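Local coordinates for allophycocyanin beta-18 subunit apoprotein (Chroococcidiopsis thermalis PCC 7203, PDB 6HRK), which binds biliverdin IX alpha and serves as a far-red fluorescent biliprotein derived from allophycocyanin, at residues M79-G82 with F83-T86; A121-D124 with E125-Y129; C63-A66 with I67-G71. The protein carries 18 engineered substitutions. All coordinates share one frame; numbering follows the deposited sequence.

Contact 1. Residues M79-G82 with F83-T86. Engineered in segment 79-82: M79 (natural residue Leu). Engineered in segment 83-86: F83 (natural residue Leu). With BLA (biliverdine IX alpha), chain E.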
loop_
_atom_site.group_PDB
_atom_site.type_symbol
_atom_site.label_atom_id
_atom_site.label_comp_id
_atom_site.label_asym_id
_atom_site.label_seq_id
_atom_site.Cartn_x
_atom_site.Cartn_y
_atom_site.Cartn_z
ATOM N N MET A 79 -14.489 4.604 5.559
ATOM C CA MET A 79 -13.522 3.815 6.329
ATOM C C MET A 79 -12.088 4.294 6.093
ATOM O O MET A 79 -11.304 4.404 7.041
ATOM C CB MET A 79 -13.635 2.328 5.968
ATOM C CG MET A 79 -12.953 1.389 6.952
ATOM S SD MET A 79 -12.535 -0.203 6.220
ATOM C CE MET A 79 -14.147 -0.748 5.654
ATOM N N LEU A 80 -11.756 4.571 4.831
ATOM C CA LEU A 80 -10.441 5.111 4.463
ATOM C C LEU A 80 -10.258 6.543 4.970
ATOM O O LEU A 80 -9.166 6.909 5.407
ATOM C CB LEU A 80 -10.227 5.056 2.947
ATOM C CG LEU A 80 -10.227 3.668 2.301
ATOM C CD1 LEU A 80 -10.166 3.804 0.788
ATOM C CD2 LEU A 80 -9.083 2.801 2.813
ATOM N N ALA A 81 -11.327 7.337 4.906
ATOM C CA ALA A 81 -11.350 8.681 5.506
ATOM C C ALA A 81 -11.333 8.648 7.041
ATOM O O ALA A 81 -10.912 9.612 7.677
ATOM C CB ALA A 81 -12.557 9.465 5.012
ATOM N N GLY A 82 -11.825 7.557 7.628
ATOM C CA GLY A 82 -11.670 7.291 9.059
ATOM C C GLY A 82 -10.220 7.102 9.483
ATOM O O GLY A 82 -9.820 7.578 10.549
ATOM N N PHE A 83 -9.434 6.417 8.650
ATOM C CA PHE A 83 -8.001 6.213 8.922
ATOM C C PHE A 83 -7.200 7.508 8.780
ATOM O O PHE A 83 -6.236 7.727 9.516
ATOM C CB PHE A 83 -7.391 5.136 8.006
ATOM C CG PHE A 83 -8.115 3.810 8.033
ATOM C CD1 PHE A 83 -8.567 3.254 9.232
ATOM C CD2 PHE A 83 -8.323 3.102 6.853
ATOM C CE1 PHE A 83 -9.224 2.035 9.246
ATOM C CE2 PHE A 83 -8.980 1.881 6.862
ATOM C CZ PHE A 83 -9.430 1.346 8.061
ATOM N N ARG A 84 -7.596 8.350 7.826
ATOM C CA ARG A 84 -7.017 9.688 7.649
ATOM C C ARG A 84 -7.070 10.505 8.944
ATOM O O ARG A 84 -6.057 11.068 9.371
ATOM C CB ARG A 84 -7.752 10.425 6.518
ATOM C CG ARG A 84 -7.356 11.879 6.303
ATOM C CD ARG A 84 -8.033 12.439 5.062
ATOM N NE ARG A 84 -9.493 12.505 5.194
ATOM C CZ ARG A 84 -10.373 12.511 4.186
ATOM N NH1 ARG A 84 -9.982 12.439 2.910
ATOM N NH2 ARG A 84 -11.676 12.582 4.457
ATOM N N ASP A 85 -8.251 10.552 9.563
ATOM C CA ASP A 85 -8.455 11.298 10.814
ATOM C C ASP A 85 -7.705 10.665 11.986
ATOM O O ASP A 85 -7.158 11.374 12.833
ATOM C CB ASP A 85 -9.949 11.400 11.159
ATOM C CG ASP A 85 -10.749 12.178 10.119
ATOM O OD1 ASP A 85 -10.276 13.234 9.647
ATOM O OD2 ASP A 85 -11.866 11.734 9.784
ATOM N N THR A 86 -7.691 9.335 12.035
ATOM C CA THR A 86 -6.957 8.593 13.061
ATOM C C THR A 86 -5.451 8.855 12.970
ATOM O O THR A 86 -4.802 9.132 13.976
ATOM C CB THR A 86 -7.222 7.076 12.941
ATOM O OG1 THR A 86 -8.634 6.831 12.938
ATOM C CG2 THR A 86 -6.577 6.306 14.093
HETATM C CHA BLA E . -2.207 2.415 14.478
HETATM N NA BLA E . -3.292 1.878 12.169
HETATM C C1A BLA E . -3.326 2.121 13.502
HETATM C C2A BLA E . -4.744 2.056 13.940
HETATM C C3A BLA E . -5.503 1.779 12.815
HETATM C C4A BLA E . -4.542 1.653 11.681
HETATM C CMA BLA E . -7.003 1.631 12.778
HETATM C CAA BLA E . -5.245 2.272 15.356
HETATM C CBA BLA E . -5.802 0.998 15.989
HETATM C CGA BLA E . -4.813 -0.141 15.941
HETATM O O1A BLA E . -4.932 -0.987 15.030
HETATM O O2A BLA E . -3.918 -0.198 16.809
HETATM C CHB BLA E . -4.854 1.378 10.219
HETATM N NB BLA E . -6.341 -0.651 10.802
HETATM C C1B BLA E . -5.799 0.228 9.913
HETATM C C2B BLA E . -6.230 -0.067 8.603
HETATM C C3B BLA E . -7.080 -1.168 8.631
HETATM C C4B BLA E . -7.104 -1.480 10.074
HETATM C CMB BLA E . -5.821 0.697 7.366
HETATM O OB BLA E . -7.872 -2.589 10.682
HETATM C CAB BLA E . -7.780 -1.826 7.454
HETATM C CBB BLA E . -8.238 -3.237 7.753
HETATM N NC BLA E . 0.805 3.434 9.610
HETATM C C1C BLA E . 1.017 3.501 8.297
HETATM C C2C BLA E . 2.466 3.802 8.058
HETATM C C3C BLA E . 3.035 3.167 9.317
HETATM C C4C BLA E . 2.009 3.522 10.408
HETATM C CMC BLA E . 3.007 3.217 6.759
HETATM O OC BLA E . 0.201 3.293 7.415
HETATM C CAC BLA E . 4.523 3.435 9.588
HETATM C CBC BLA E . 4.807 4.848 10.041
HETATM C CHD BLA E . 2.021 2.511 11.546
HETATM N ND BLA E . -0.245 2.407 12.751
HETATM C C1D BLA E . 1.098 2.646 12.734
HETATM C C2D BLA E . 1.543 2.954 14.118
HETATM C C3D BLA E . 0.311 2.919 14.930
HETATM C C4D BLA E . -0.782 2.560 13.992
HETATM C CMD BLA E . 2.933 3.274 14.600
HETATM C CAD BLA E . 0.183 3.172 16.412
HETATM C CBD BLA E . 0.166 4.656 16.728
HETATM C CGD BLA E . 0.122 4.799 18.228
HETATM O O1D BLA E . -0.944 5.184 18.749
HETATM O O2D BLA E . 1.148 4.519 18.887
#
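F83 and M79 meet one turn apart on helix 77-90, both engineered in place of leucine, and their contact has a backbone and a side-chain component. The amide N of F83 donates to M79 O at 3.2 Å, and that same oxygen lies above the centre of the F83 ring. On the opposite ring face sits the pigment: methyl CMB of biliverdin is 3.4 Å from F83 CE2, nearer the ring's border than its middle, while ring carbon C3B of biliverdin lies 3.5 Å from F83 CZ. F83 CG is turned anti to its carbonyl carbon (chi1 -54°), which lays the ring between these two neighbours. The M79 side chain runs alongside, pointing the same way, with CG 3.7 Å from F83 CZ. Its sulfur makes an oblique Met-aromatic contact, SD being 5.0 Å from the F83 ring centroid and 64° off the normal. M62 of helix 46-69 touches M79, L80 and F83.

One residue before F83, G82 O accepts two bonds, from T86 N and from T86 OG1 (2.8 Å), which arrive from opposite faces of the carbonyl plane. A81 instead offers its methyl to a flat group: R84 bends at chi3 (65°), bringing one face of the guanidinium over A81 CB, 3.8 Å from R84 CZ. R84 NH1 also makes a weak bond to V133 O. Trimming R84 to an alanine would remove the guanidinium and would probably leave the A81 methyl without its cover and V133 O without that bond.

Backbone bonding thus fixes the helical turn, while the ring meets the pigment through carbon atoms alone; R54 and D55 supply hydrogen bonds to biliverdin. F83, an engineered residue, thus lines the biliverdin pocket as an apolar surface.

Contact 2. Residues A121-D124 with E125-Y129. Engineered in segment 121-124: A121 (natural residue Thr).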
loop_
_atom_site.group_PDB
_atom_site.type_symbol
_atom_site.label_atom_id
_atom_site.label_comp_id
_atom_site.label_asym_id
_atom_site.label_seq_id
_atom_site.Cartn_x
_atom_site.Cartn_y
_atom_site.Cartn_z
ATOM N N ALA A 121 -2.301 -1.406 -16.591
ATOM C CA ALA A 121 -2.646 -0.083 -16.057
ATOM C C ALA A 121 -3.690 -0.180 -14.939
ATOM O O ALA A 121 -3.602 0.547 -13.947
ATOM C CB ALA A 121 -3.151 0.816 -17.174
ATOM N N PHE A 122 -4.672 -1.069 -15.119
ATOM C CA PHE A 122 -5.738 -1.345 -14.125
ATOM C C PHE A 122 -5.275 -1.618 -12.681
ATOM O O PHE A 122 -6.017 -1.348 -11.736
ATOM C CB PHE A 122 -6.625 -2.514 -14.600
ATOM C CG PHE A 122 -5.930 -3.855 -14.608
ATOM C CD1 PHE A 122 -5.949 -4.674 -13.479
ATOM C CD2 PHE A 122 -5.270 -4.310 -15.748
ATOM C CE1 PHE A 122 -5.314 -5.909 -13.483
ATOM C CE2 PHE A 122 -4.635 -5.543 -15.758
ATOM C CZ PHE A 122 -4.655 -6.345 -14.625
ATOM N N VAL A 123 -4.074 -2.176 -12.528
ATOM C CA VAL A 123 -3.465 -2.430 -11.210
ATOM C C VAL A 123 -3.270 -1.158 -10.373
ATOM O O VAL A 123 -3.367 -1.217 -9.149
ATOM C CB VAL A 123 -2.128 -3.216 -11.364
ATOM C CG1 VAL A 123 -1.261 -3.176 -10.107
ATOM C CG2 VAL A 123 -2.435 -4.656 -11.738
ATOM N N ASP A 124 -3.006 -0.030 -11.031
ATOM C CA ASP A 124 -2.764 1.252 -10.347
ATOM C C ASP A 124 -3.945 1.728 -9.486
ATOM O O ASP A 124 -3.746 2.244 -8.383
ATOM C CB ASP A 124 -2.427 2.349 -11.373
ATOM C CG ASP A 124 -1.114 2.098 -12.114
ATOM O OD1 ASP A 124 -0.607 0.955 -12.100
ATOM O OD2 ASP A 124 -0.591 3.058 -12.722
ATOM N N GLU A 125 -5.158 1.537 -10.002
ATOM C CA GLU A 125 -6.391 2.135 -9.453
ATOM C C GLU A 125 -6.531 2.189 -7.912
ATOM O O GLU A 125 -6.636 3.286 -7.357
ATOM C CB GLU A 125 -7.623 1.479 -10.111
ATOM C CG GLU A 125 -8.938 1.681 -9.376
ATOM C CD GLU A 125 -10.142 1.214 -10.163
ATOM O OE1 GLU A 125 -9.999 0.444 -11.139
ATOM O OE2 GLU A 125 -11.248 1.618 -9.770
ATOM N N PRO A 126 -6.553 1.026 -7.223
ATOM C CA PRO A 126 -6.749 1.058 -5.764
ATOM C C PRO A 126 -5.547 1.557 -4.950
ATOM O O PRO A 126 -5.717 1.907 -3.780
ATOM C CB PRO A 126 -7.051 -0.400 -5.429
ATOM C CG PRO A 126 -6.314 -1.169 -6.461
ATOM C CD PRO A 126 -6.457 -0.360 -7.718
ATOM N N PHE A 127 -4.356 1.572 -5.553
ATOM C CA PHE A 127 -3.171 2.171 -4.929
ATOM C C PHE A 127 -3.284 3.690 -4.984
ATOM O O PHE A 127 -3.096 4.363 -3.972
ATOM C CB PHE A 127 -1.879 1.721 -5.624
ATOM C CG PHE A 127 -1.552 0.266 -5.430
ATOM C CD1 PHE A 127 -2.077 -0.697 -6.278
ATOM C CD2 PHE A 127 -0.700 -0.141 -4.412
ATOM C CE1 PHE A 127 -1.773 -2.041 -6.113
ATOM C CE2 PHE A 127 -0.388 -1.482 -4.237
ATOM C CZ PHE A 127 -0.927 -2.434 -5.087
ATOM N N ASP A 128 -3.596 4.212 -6.170
ATOM C CA ASP A 128 -3.836 5.649 -6.369
ATOM C C ASP A 128 -5.104 6.165 -5.670
ATOM O O ASP A 128 -5.162 7.338 -5.297
ATOM C CB ASP A 128 -3.917 5.992 -7.866
ATOM C CG ASP A 128 -2.587 5.825 -8.592
ATOM O OD1 ASP A 128 -1.513 5.936 -7.963
ATOM O OD2 ASP A 128 -2.619 5.599 -9.819
ATOM N N TYR A 129 -6.111 5.308 -5.512
ATOM C CA TYR A 129 -7.359 5.696 -4.848
ATOM C C TYR A 129 -7.166 5.829 -3.338
ATOM O O TYR A 129 -7.509 6.860 -2.754
ATOM C CB TYR A 129 -8.478 4.693 -5.147
ATOM C CG TYR A 129 -9.784 5.029 -4.461
ATOM C CD1 TYR A 129 -10.508 6.165 -4.818
ATOM C CD2 TYR A 129 -10.291 4.220 -3.443
ATOM C CE1 TYR A 129 -11.703 6.482 -4.187
ATOM C CE2 TYR A 129 -11.486 4.526 -2.809
ATOM C CZ TYR A 129 -12.188 5.657 -3.183
ATOM O OH TYR A 129 -13.371 5.961 -2.553
#
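The F127 ring turns its edge, not a face, toward V123 and D124: both of their carbonyl oxygens lie near the ring plane, with V123 O 3.2 Å from F127 CD1. V123 CG1 adds an apolar touch at 4.2 Å from F127 CE1, the side chains running alongside. F127 CG stands anti to its carbonyl carbon (chi1 -68°), so that CD1 and CE1 pass beside the V123 carbonyl while the ring continues into the interior against L60, C63 and I101. The F122 ring leads elsewhere, to R7 and V10 of helix 4-16 and to I67.

Here, in the all-helical, globin-like fold of phycobilisome proteins, the chain enters helix 125-134 from the loop after helix 94-115. Residues A121-D124 have helical backbone angles but i to i+3 bonds: D124 N donates to the O of A121, engineered from threonine, at 3.0 Å, and E125 N weakly to F122 O. The regular i to i+4 pattern starts with D128 N, 3.0 Å from D124 O and nearly straight at 174°, beside a weak bond from F127 N. P126 CD lies 3.5 Å from V123 O, and the proline brings no N-H.

Two like charges stand one turn apart, D124 OD2 being 4.4 Å from D128 OD2. Lysines probably offset this, since OD1 of D124 is salt-bridged to K109 and OD1 of D128 to K105.

Contact 3. Residues C63-A66 with I67-G71. Engineered in segment 67-71: G71 (natural residue Asp).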
loop_
_atom_site.group_PDB
_atom_site.type_symbol
_atom_site.label_atom_id
_atom_site.label_comp_id
_atom_site.label_asym_id
_atom_site.label_seq_id
_atom_site.Cartn_x
_atom_site.Cartn_y
_atom_site.Cartn_z
ATOM N N CYS A 63 -5.927 -3.504 -1.885
ATOM C CA CYS A 63 -5.647 -3.308 -3.312
ATOM C C CYS A 63 -5.815 -4.590 -4.136
ATOM O O CYS A 63 -6.368 -4.544 -5.238
ATOM C CB CYS A 63 -4.242 -2.720 -3.527
ATOM S SG CYS A 63 -4.029 -1.018 -2.942
ATOM N N SER A 64 -5.342 -5.720 -3.610
ATOM C CA SER A 64 -5.491 -7.019 -4.286
ATOM C C SER A 64 -6.959 -7.382 -4.492
ATOM O O SER A 64 -7.367 -7.738 -5.602
ATOM C CB SER A 64 -4.812 -8.129 -3.487
ATOM O OG SER A 64 -3.432 -7.875 -3.318
ATOM N N TYR A 65 -7.733 -7.290 -3.411
ATOM C CA TYR A 65 -9.185 -7.509 -3.446
ATOM C C TYR A 65 -9.887 -6.534 -4.396
ATOM O O TYR A 65 -10.758 -6.939 -5.161
ATOM C CB TYR A 65 -9.783 -7.398 -2.031
ATOM C CG TYR A 65 -11.296 -7.351 -1.983
ATOM C CD1 TYR A 65 -12.067 -8.326 -2.616
ATOM C CD2 TYR A 65 -11.959 -6.329 -1.300
ATOM C CE1 TYR A 65 -13.455 -8.279 -2.576
ATOM C CE2 TYR A 65 -13.345 -6.277 -1.251
ATOM C CZ TYR A 65 -14.089 -7.251 -1.890
ATOM O OH TYR A 65 -15.458 -7.198 -1.837
ATOM N N ALA A 66 -9.500 -5.261 -4.339
ATOM C CA ALA A 66 -10.062 -4.233 -5.215
ATOM C C ALA A 66 -9.866 -4.552 -6.701
ATOM O O ALA A 66 -10.782 -4.351 -7.500
ATOM C CB ALA A 66 -9.468 -2.874 -4.884
ATOM N N ILE A 67 -8.682 -5.054 -7.058
ATOM C CA ILE A 67 -8.382 -5.459 -8.443
ATOM C C ILE A 67 -9.178 -6.710 -8.838
ATOM O O ILE A 67 -9.692 -6.779 -9.951
ATOM C CB ILE A 67 -6.864 -5.693 -8.666
ATOM C CG1 ILE A 67 -6.087 -4.379 -8.499
ATOM C CG2 ILE A 67 -6.584 -6.267 -10.055
ATOM C CD1 ILE A 67 -4.632 -4.568 -8.115
ATOM N N VAL A 68 -9.270 -7.686 -7.935
ATOM C CA VAL A 68 -10.061 -8.906 -8.172
ATOM C C VAL A 68 -11.558 -8.600 -8.253
ATOM O O VAL A 68 -12.257 -9.152 -9.103
ATOM C CB VAL A 68 -9.789 -9.985 -7.091
ATOM C CG1 VAL A 68 -10.785 -11.142 -7.173
ATOM C CG2 VAL A 68 -8.371 -10.517 -7.234
ATOM N N ALA A 69 -12.038 -7.719 -7.377
ATOM C CA ALA A 69 -13.461 -7.372 -7.315
ATOM C C ALA A 69 -13.973 -6.572 -8.522
ATOM O O ALA A 69 -15.181 -6.524 -8.750
ATOM C CB ALA A 69 -13.762 -6.622 -6.027
ATOM N N GLY A 70 -13.064 -5.942 -9.274
ATOM C CA GLY A 70 -13.416 -5.158 -10.460
ATOM C C GLY A 70 -13.012 -3.691 -10.393
ATOM O O GLY A 70 -13.020 -3.003 -11.417
ATOM N N GLY A 71 -12.669 -3.207 -9.200
ATOM C CA GLY A 71 -12.256 -1.814 -9.019
ATOM C C GLY A 71 -12.281 -1.362 -7.574
ATOM O O GLY A 71 -12.663 -2.121 -6.680
#
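Y65 O accepts the amide of A69 at 2.7 Å, with the donor close to the line of the carbonyl (C=O...N 162°). One residue earlier V68 N bonds S64 O, and before that I67 N bonds C63 O, both at 3.0 Å, giving the regular i to i+4 ladder of helix 46-69. At its end the pattern changes: A66 O receives two weak bonds, from G70 N at 3.3 Å and from G71 N at 2.8 Å. G70 leaves the helix with positive phi, and a side chain at this backbone conformation would collide with A69 O, which makes glycine the fitting residue. G71, engineered from aspartate, has no side chain either.

The A69 methyl sits over one face of the Y65 ring, a CH-pi contact with CB 4.3 Å from the ring centroid and 28° off its normal. The I67 side chain folds back along the helix, its CG1 anti to the carbonyl carbon (chi1 -65°) and 3.3 Å from C63 O. A66 CB lies 3.7 Å from G71 O. P126 of helix 125-134 covers C63, A66 and I67, while V74 touches both Y65 and A69.

The ladder thus holds through A69 N and then gives way to two weak bonds; I67 O gains the guanidinium of R7, whose charge would probably suit the negative end of the helix dipole.

All three contacts are local and partly buried: contacts 1 and 3 lie within or at the end of helices, contact 2 at the start of one. Contact 2 lies nearest the chain centre, its own centre about 10 Å from it, against 13 Å for contact 3 and 15 Å for contact 1. Contacts 2 and 3 pack directly: P126 CB meets A66 CB at 3.5 Å, so the start of helix 125-134 lies against the end of helix 46-69. Contact 1 touches contact 2 where L80 CD1 packs 3.9 Å from Y129 CE2, and does not touch contact 3. Contact 1 offers the pigment an aromatic ring, contact 2 carries lysine-paired carboxylates, and contact 3, the most exposed, ends in glycines.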